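DTDP-4-dehydrorhamnose reductase (Bacillus anthracis, PDB 3SC6) catalyses the NADPH-dependent reduction of dTDP-4-dehydrorhamnose, the step that yields dTDP-L-rhamnose in the rhamnose biosynthetic pathway. Local coordinates at residues 6-18 with 51-64. Numbering follows the deposited sequence.
Sequences ERVIITGANGQLG and VVQEIRPHIIIHCA. With NAP (NADP nicotinamide-adenine-dinucleotide phosphate), chain G.
Ile9 CD1 lodges against the flank of the Pro57 ring, 3.4 Å from CG, in a hollow walled by Ile55, Val51 and Val52 of helix 45-55; CG1 anti to the carbonyl carbon (chi1 -67°) and an extended chain carry it there. Strand 59-62, reached from strand 30-35 by a crossover through that helix, lies parallel beside strand 6-11, seamed by backbone bonds from Arg7 O to Thr11 N. On the other face, CG1 of Val8 lies alongside CB of Ile59 at 3.7 Å. At the strand entrance CG of Glu6 makes a CH-pi contact over one face of the His58 ring, whose ND1 accepts the backbone N-H of Arg7 at 3.1 Å. CE1 of His58 lies over one face of the Arg7 guanidinium, near its rim, and NH2 bonds in plane to Arg56 O at 2.9 Å. At the far end Thr11 OG1 receives weak bonds from Cys63 N and Ala64 N. Here begins the Gly-x-x-Gly-x-x-Gly dinucleotide-binding loop of the Rossmann fold, Gly12 to Gly18: Gly12 CA packs 4.0 Å from Ala64 CA, and Cys63 SG sits against Leu17 CB. Ala64 CB lies against the adenine. Within these segments backbone N-H groups of Gln16 and Leu17 bond pyrophosphate oxygens O2A and O2N, consistent with main-chain recognition of the cofactor here.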
loop_
_atom_site.group_PDB
_atom_site.type_symbol
_atom_site.label_atom_id
_atom_site.label_comp_id
_atom_site.label_asym_id
_atom_site.label_seq_id
_atom_site.Cartn_x
_atom_site.Cartn_y
_atom_site.Cartn_z
ATOM N N GLU A 6 13.259 -20.650 -3.571
ATOM C CA GLU A 6 13.584 -19.253 -3.871
ATOM C C GLU A 6 13.805 -18.368 -2.635
ATOM O O GLU A 6 13.373 -18.687 -1.534
ATOM C CB GLU A 6 12.559 -18.663 -4.835
ATOM C CG GLU A 6 12.541 -19.403 -6.168
ATOM C CD GLU A 6 11.532 -18.850 -7.143
ATOM O OE1 GLU A 6 10.836 -17.870 -6.803
ATOM O OE2 GLU A 6 11.435 -19.402 -8.258
ATOM N N ARG A 7 14.465 -17.238 -2.860
ATOM C CA ARG A 7 14.815 -16.277 -1.817
ATOM C C ARG A 7 14.066 -14.980 -2.051
ATOM O O ARG A 7 14.041 -14.490 -3.176
ATOM C CB ARG A 7 16.277 -15.988 -2.041
ATOM C CG ARG A 7 17.056 -17.255 -2.189
ATOM C CD ARG A 7 18.350 -16.983 -2.866
ATOM N NE ARG A 7 18.911 -18.242 -3.306
ATOM C CZ ARG A 7 19.907 -18.348 -4.168
ATOM N NH1 ARG A 7 20.335 -19.554 -4.526
ATOM N NH2 ARG A 7 20.446 -17.257 -4.705
ATOM N N VAL A 8 13.492 -14.404 -0.998
ATOM C CA VAL A 8 12.753 -13.157 -1.141
ATOM C C VAL A 8 13.175 -12.138 -0.099
ATOM O O VAL A 8 13.253 -12.449 1.083
ATOM C CB VAL A 8 11.226 -13.374 -0.991
ATOM C CG1 VAL A 8 10.728 -14.360 -2.023
ATOM C CG2 VAL A 8 10.893 -13.881 0.387
ATOM N N ILE A 9 13.472 -10.924 -0.547
ATOM C CA ILE A 9 13.868 -9.847 0.350
ATOM C C ILE A 9 12.705 -8.880 0.502
ATOM O O ILE A 9 12.021 -8.571 -0.471
ATOM C CB ILE A 9 15.099 -9.065 -0.158
ATOM C CG1 ILE A 9 16.343 -9.953 -0.131
ATOM C CG2 ILE A 9 15.371 -7.858 0.722
ATOM C CD1 ILE A 9 17.618 -9.234 -0.560
ATOM N N ILE A 10 12.471 -8.424 1.733
ATOM C CA ILE A 10 11.393 -7.482 2.022
ATOM C C ILE A 10 11.973 -6.220 2.654
ATOM O O ILE A 10 12.557 -6.274 3.732
ATOM C CB ILE A 10 10.347 -8.074 2.978
ATOM C CG1 ILE A 10 9.733 -9.340 2.378
ATOM C CG2 ILE A 10 9.260 -7.063 3.252
ATOM C CD1 ILE A 10 8.677 -9.981 3.253
ATOM N N THR A 11 11.825 -5.090 1.972
ATOM C CA THR A 11 12.332 -3.821 2.482
ATOM C C THR A 11 11.221 -3.134 3.282
ATOM O O THR A 11 10.090 -3.032 2.818
ATOM C CB THR A 11 12.812 -2.906 1.343
ATOM O OG1 THR A 11 11.716 -2.601 0.473
ATOM C CG2 THR A 11 13.917 -3.583 0.545
ATOM N N GLY A 12 11.551 -2.658 4.479
ATOM C CA GLY A 12 10.568 -1.995 5.343
ATOM C C GLY A 12 9.704 -3.056 6.014
ATOM O O GLY A 12 8.478 -2.941 6.058
ATOM N N ALA A 13 10.365 -4.086 6.543
ATOM C CA ALA A 13 9.708 -5.213 7.212
ATOM C C ALA A 13 8.932 -4.889 8.491
ATOM O O ALA A 13 8.051 -5.656 8.873
ATOM C CB ALA A 13 10.731 -6.305 7.498
ATOM N N ASN A 14 9.257 -3.786 9.164
ATOM C CA ASN A 14 8.545 -3.422 10.399
ATOM C C ASN A 14 7.242 -2.657 10.187
ATOM O O ASN A 14 6.473 -2.471 11.132
ATOM C CB ASN A 14 9.454 -2.642 11.356
ATOM C CG ASN A 14 10.626 -3.464 11.843
ATOM O OD1 ASN A 14 10.790 -4.622 11.456
ATOM N ND2 ASN A 14 11.446 -2.874 12.706
ATOM N N GLY A 15 6.988 -2.223 8.955
ATOM C CA GLY A 15 5.769 -1.479 8.633
ATOM C C GLY A 15 4.541 -2.366 8.571
ATOM O O GLY A 15 4.624 -3.569 8.802
ATOM N N GLN A 16 3.400 -1.768 8.250
ATOM C CA GLN A 16 2.139 -2.507 8.160
ATOM C C GLN A 16 2.224 -3.751 7.271
ATOM O O GLN A 16 1.821 -4.832 7.699
ATOM C CB GLN A 16 1.013 -1.595 7.671
ATOM C CG GLN A 16 0.715 -0.424 8.595
ATOM C CD GLN A 16 -0.393 0.474 8.068
ATOM O OE1 GLN A 16 -0.806 1.422 8.739
ATOM N NE2 GLN A 16 -0.883 0.178 6.866
ATOM N N LEU A 17 2.728 -3.601 6.042
ATOM C CA LEU A 17 2.849 -4.742 5.122
ATOM C C LEU A 17 3.955 -5.704 5.493
ATOM O O LEU A 17 3.701 -6.878 5.748
ATOM C CB LEU A 17 3.086 -4.303 3.675
ATOM C CG LEU A 17 1.991 -3.576 2.919
ATOM C CD1 LEU A 17 2.482 -3.247 1.516
ATOM C CD2 LEU A 17 0.764 -4.468 2.857
ATOM N N GLY A 18 5.186 -5.203 5.490
ATOM C CA GLY A 18 6.352 -6.011 5.817
ATOM C C GLY A 18 6.169 -6.890 7.036
ATOM O O GLY A 18 6.540 -8.061 7.027
ATOM N N VAL A 51 23.807 -5.978 0.402
ATOM C CA VAL A 51 22.805 -6.930 0.853
ATOM C C VAL A 51 22.205 -7.748 -0.288
ATOM O O VAL A 51 22.058 -8.965 -0.170
ATOM C CB VAL A 51 21.670 -6.223 1.616
ATOM C CG1 VAL A 51 20.608 -7.227 2.033
ATOM C CG2 VAL A 51 22.223 -5.497 2.834
ATOM N N VAL A 52 21.861 -7.085 -1.387
ATOM C CA VAL A 52 21.277 -7.777 -2.530
ATOM C C VAL A 52 22.287 -8.715 -3.198
ATOM O O VAL A 52 21.901 -9.745 -3.739
ATOM C CB VAL A 52 20.681 -6.793 -3.556
ATOM C CG1 VAL A 52 20.134 -7.545 -4.756
ATOM C CG2 VAL A 52 19.580 -5.964 -2.912
ATOM N N GLN A 53 23.571 -8.361 -3.170
ATOM C CA GLN A 53 24.610 -9.208 -3.773
ATOM C C GLN A 53 24.803 -10.482 -2.968
ATOM O O GLN A 53 24.784 -11.580 -3.511
ATOM C CB GLN A 53 25.963 -8.482 -3.847
ATOM C CG GLN A 53 26.056 -7.278 -4.785
ATOM C CD GLN A 53 25.889 -7.642 -6.248
ATOM O OE1 GLN A 53 25.612 -8.792 -6.592
ATOM N NE2 GLN A 53 26.066 -6.656 -7.122
ATOM N N GLU A 54 24.995 -10.312 -1.665
ATOM C CA GLU A 54 25.205 -11.428 -0.749
ATOM C C GLU A 54 24.070 -12.448 -0.781
ATOM O O GLU A 54 24.298 -13.625 -1.050
ATOM C CB GLU A 54 25.399 -10.893 0.672
ATOM C CG GLU A 54 25.625 -11.963 1.727
ATOM C CD GLU A 54 25.842 -11.381 3.114
ATOM O OE1 GLU A 54 25.896 -10.138 3.244
ATOM O OE2 GLU A 54 25.972 -12.168 4.075
ATOM N N ILE A 55 22.853 -11.995 -0.508
ATOM C CA ILE A 55 21.690 -12.878 -0.505
ATOM C C ILE A 55 21.312 -13.283 -1.928
ATOM O O ILE A 55 20.921 -14.426 -2.179
ATOM C CB ILE A 55 20.482 -12.208 0.166
ATOM C CG1 ILE A 55 20.823 -11.819 1.606
ATOM C CG2 ILE A 55 19.289 -13.143 0.155
ATOM C CD1 ILE A 55 19.690 -11.149 2.342
ATOM N N ARG A 56 21.445 -12.334 -2.849
ATOM C CA ARG A 56 21.130 -12.541 -4.261
ATOM C C ARG A 56 19.781 -13.253 -4.373
ATOM O O ARG A 56 19.715 -14.457 -4.635
ATOM C CB ARG A 56 22.266 -13.295 -4.953
ATOM C CG ARG A 56 22.086 -13.428 -6.439
ATOM C CD ARG A 56 23.322 -14.006 -7.088
ATOM N NE ARG A 56 23.179 -14.052 -8.540
ATOM C CZ ARG A 56 24.136 -14.436 -9.379
ATOM N NH1 ARG A 56 25.330 -14.790 -8.919
ATOM N NH2 ARG A 56 23.904 -14.441 -10.685
ATOM N N PRO A 57 18.693 -12.488 -4.177
ATOM C CA PRO A 57 17.321 -12.980 -4.214
ATOM C C PRO A 57 16.624 -13.058 -5.564
ATOM O O PRO A 57 16.939 -12.309 -6.487
ATOM C CB PRO A 57 16.585 -11.958 -3.349
ATOM C CG PRO A 57 17.299 -10.682 -3.625
ATOM C CD PRO A 57 18.744 -11.046 -3.871
ATOM N N HIS A 58 15.666 -13.975 -5.646
ATOM C CA HIS A 58 14.882 -14.179 -6.848
ATOM C C HIS A 58 13.776 -13.131 -6.894
ATOM O O HIS A 58 13.395 -12.663 -7.964
ATOM C CB HIS A 58 14.234 -15.572 -6.863
ATOM C CG HIS A 58 15.213 -16.708 -6.891
ATOM N ND1 HIS A 58 15.701 -17.304 -5.748
ATOM C CD2 HIS A 58 15.775 -17.372 -7.929
ATOM C CE1 HIS A 58 16.531 -18.277 -6.080
ATOM N NE2 HIS A 58 16.594 -18.338 -7.398
ATOM N N ILE A 59 13.271 -12.764 -5.720
ATOM C CA ILE A 59 12.200 -11.787 -5.613
ATOM C C ILE A 59 12.496 -10.721 -4.569
ATOM O O ILE A 59 13.172 -10.981 -3.582
ATOM C CB ILE A 59 10.887 -12.494 -5.199
ATOM C CG1 ILE A 59 10.671 -13.752 -6.049
ATOM C CG2 ILE A 59 9.701 -11.551 -5.320
ATOM C CD1 ILE A 59 9.442 -14.541 -5.674
ATOM N N ILE A 60 11.999 -9.513 -4.807
ATOM C CA ILE A 60 12.191 -8.410 -3.878
ATOM C C ILE A 60 10.896 -7.632 -3.746
ATOM O O ILE A 60 10.442 -6.998 -4.700
ATOM C CB ILE A 60 13.297 -7.432 -4.301
ATOM C CG1 ILE A 60 14.651 -8.131 -4.368
ATOM C CG2 ILE A 60 13.387 -6.289 -3.303
ATOM C CD1 ILE A 60 15.793 -7.193 -4.740
ATOM N N ILE A 61 10.296 -7.698 -2.563
ATOM C CA ILE A 61 9.059 -6.992 -2.303
ATOM C C ILE A 61 9.460 -5.710 -1.597
ATOM O O ILE A 61 9.790 -5.707 -0.416
ATOM C CB ILE A 61 8.108 -7.811 -1.451
ATOM C CG1 ILE A 61 7.851 -9.161 -2.126
ATOM C CG2 ILE A 61 6.819 -7.043 -1.242
ATOM C CD1 ILE A 61 6.943 -10.073 -1.346
ATOM N N HIS A 62 9.440 -4.618 -2.345
ATOM C CA HIS A 62 9.815 -3.325 -1.822
ATOM C C HIS A 62 8.661 -2.617 -1.116
ATOM O O HIS A 62 7.782 -2.040 -1.763
ATOM C CB HIS A 62 10.335 -2.474 -2.969
ATOM C CG HIS A 62 10.890 -1.160 -2.542
ATOM N ND1 HIS A 62 12.212 -1.003 -2.187
ATOM C CD2 HIS A 62 10.320 0.061 -2.428
ATOM C CE1 HIS A 62 12.432 0.259 -1.867
ATOM N NE2 HIS A 62 11.301 0.926 -2.006
ATOM N N CYS A 63 8.672 -2.657 0.214
ATOM C CA CYS A 63 7.624 -2.018 1.012
ATOM C C CYS A 63 8.104 -0.725 1.668
ATOM O O CYS A 63 7.290 0.096 2.092
ATOM C CB CYS A 63 7.118 -2.980 2.085
ATOM S SG CYS A 63 6.443 -4.526 1.427
ATOM N N ALA A 64 9.421 -0.541 1.748
ATOM C CA ALA A 64 9.999 0.658 2.356
ATOM C C ALA A 64 9.448 1.931 1.711
ATOM O O ALA A 64 9.316 2.009 0.487
ATOM C CB ALA A 64 11.522 0.625 2.249
HETATM P PA NAP G . 4.566 1.996 6.824
HETATM O O1A NAP G . 5.008 3.424 7.031
HETATM O O2A NAP G . 4.113 1.182 8.017
HETATM O O5B NAP G . 5.742 1.183 6.086
HETATM C C5B NAP G . 6.888 1.831 5.542
HETATM C C4B NAP G . 8.132 1.314 6.256
HETATM O O4B NAP G . 9.311 1.769 5.573
HETATM C C3B NAP G . 8.217 1.815 7.697
HETATM O O3B NAP G . 8.318 0.732 8.626
HETATM C C2B NAP G . 9.474 2.653 7.734
HETATM O O2B NAP G . 10.164 2.535 8.978
HETATM C C1B NAP G . 10.281 2.098 6.567
HETATM N N9A NAP G . 11.351 3.034 6.124
HETATM C C8A NAP G . 11.383 4.373 6.260
HETATM N N7A NAP G . 12.549 4.833 5.751
HETATM C C5A NAP G . 13.247 3.770 5.308
HETATM C C6A NAP G . 14.571 3.597 4.665
HETATM N N6A NAP G . 15.358 4.670 4.404
HETATM N N1A NAP G . 14.966 2.345 4.340
HETATM C C2A NAP G . 14.177 1.285 4.601
HETATM N N3A NAP G . 12.970 1.423 5.189
HETATM C C4A NAP G . 12.491 2.641 5.549
HETATM O O3 NAP G . 3.402 1.979 5.704
HETATM P PN NAP G . 2.928 0.630 4.941
HETATM O O1N NAP G . 1.453 0.765 4.646
HETATM O O2N NAP G . 3.457 -0.589 5.654
HETATM O O5D NAP G . 3.714 0.729 3.546
HETATM C C5D NAP G . 3.413 -0.167 2.476
HETATM C C4D NAP G . 3.467 0.561 1.134
HETATM O O4D NAP G . 2.137 0.832 0.663
HETATM C C3D NAP G . 4.196 1.900 1.208
HETATM O O3D NAP G . 5.243 1.945 0.235
HETATM C C2D NAP G . 3.147 2.949 0.907
HETATM O O2D NAP G . 3.704 3.991 0.106
HETATM C C1D NAP G . 2.048 2.179 0.181
HETATM N N1N NAP G . 0.700 2.723 0.405
HETATM C C2N NAP G . 0.197 2.788 1.649
HETATM C C3N NAP G . -1.081 3.297 1.877
HETATM C C7N NAP G . -1.615 3.360 3.284
HETATM O O7N NAP G . -0.886 3.031 4.208
HETATM N N7N NAP G . -2.863 3.766 3.508
HETATM C C4N NAP G . -1.838 3.735 0.794
HETATM C C5N NAP G . -1.300 3.651 -0.480
HETATM C C6N NAP G . -0.020 3.135 -0.650
HETATM P P2B NAP G . 10.135 3.738 10.051
HETATM O O1X NAP G . 10.736 3.106 11.283
HETATM O O2X NAP G . 10.983 4.824 9.435
HETATM O O3X NAP G . 8.674 4.094 10.177
#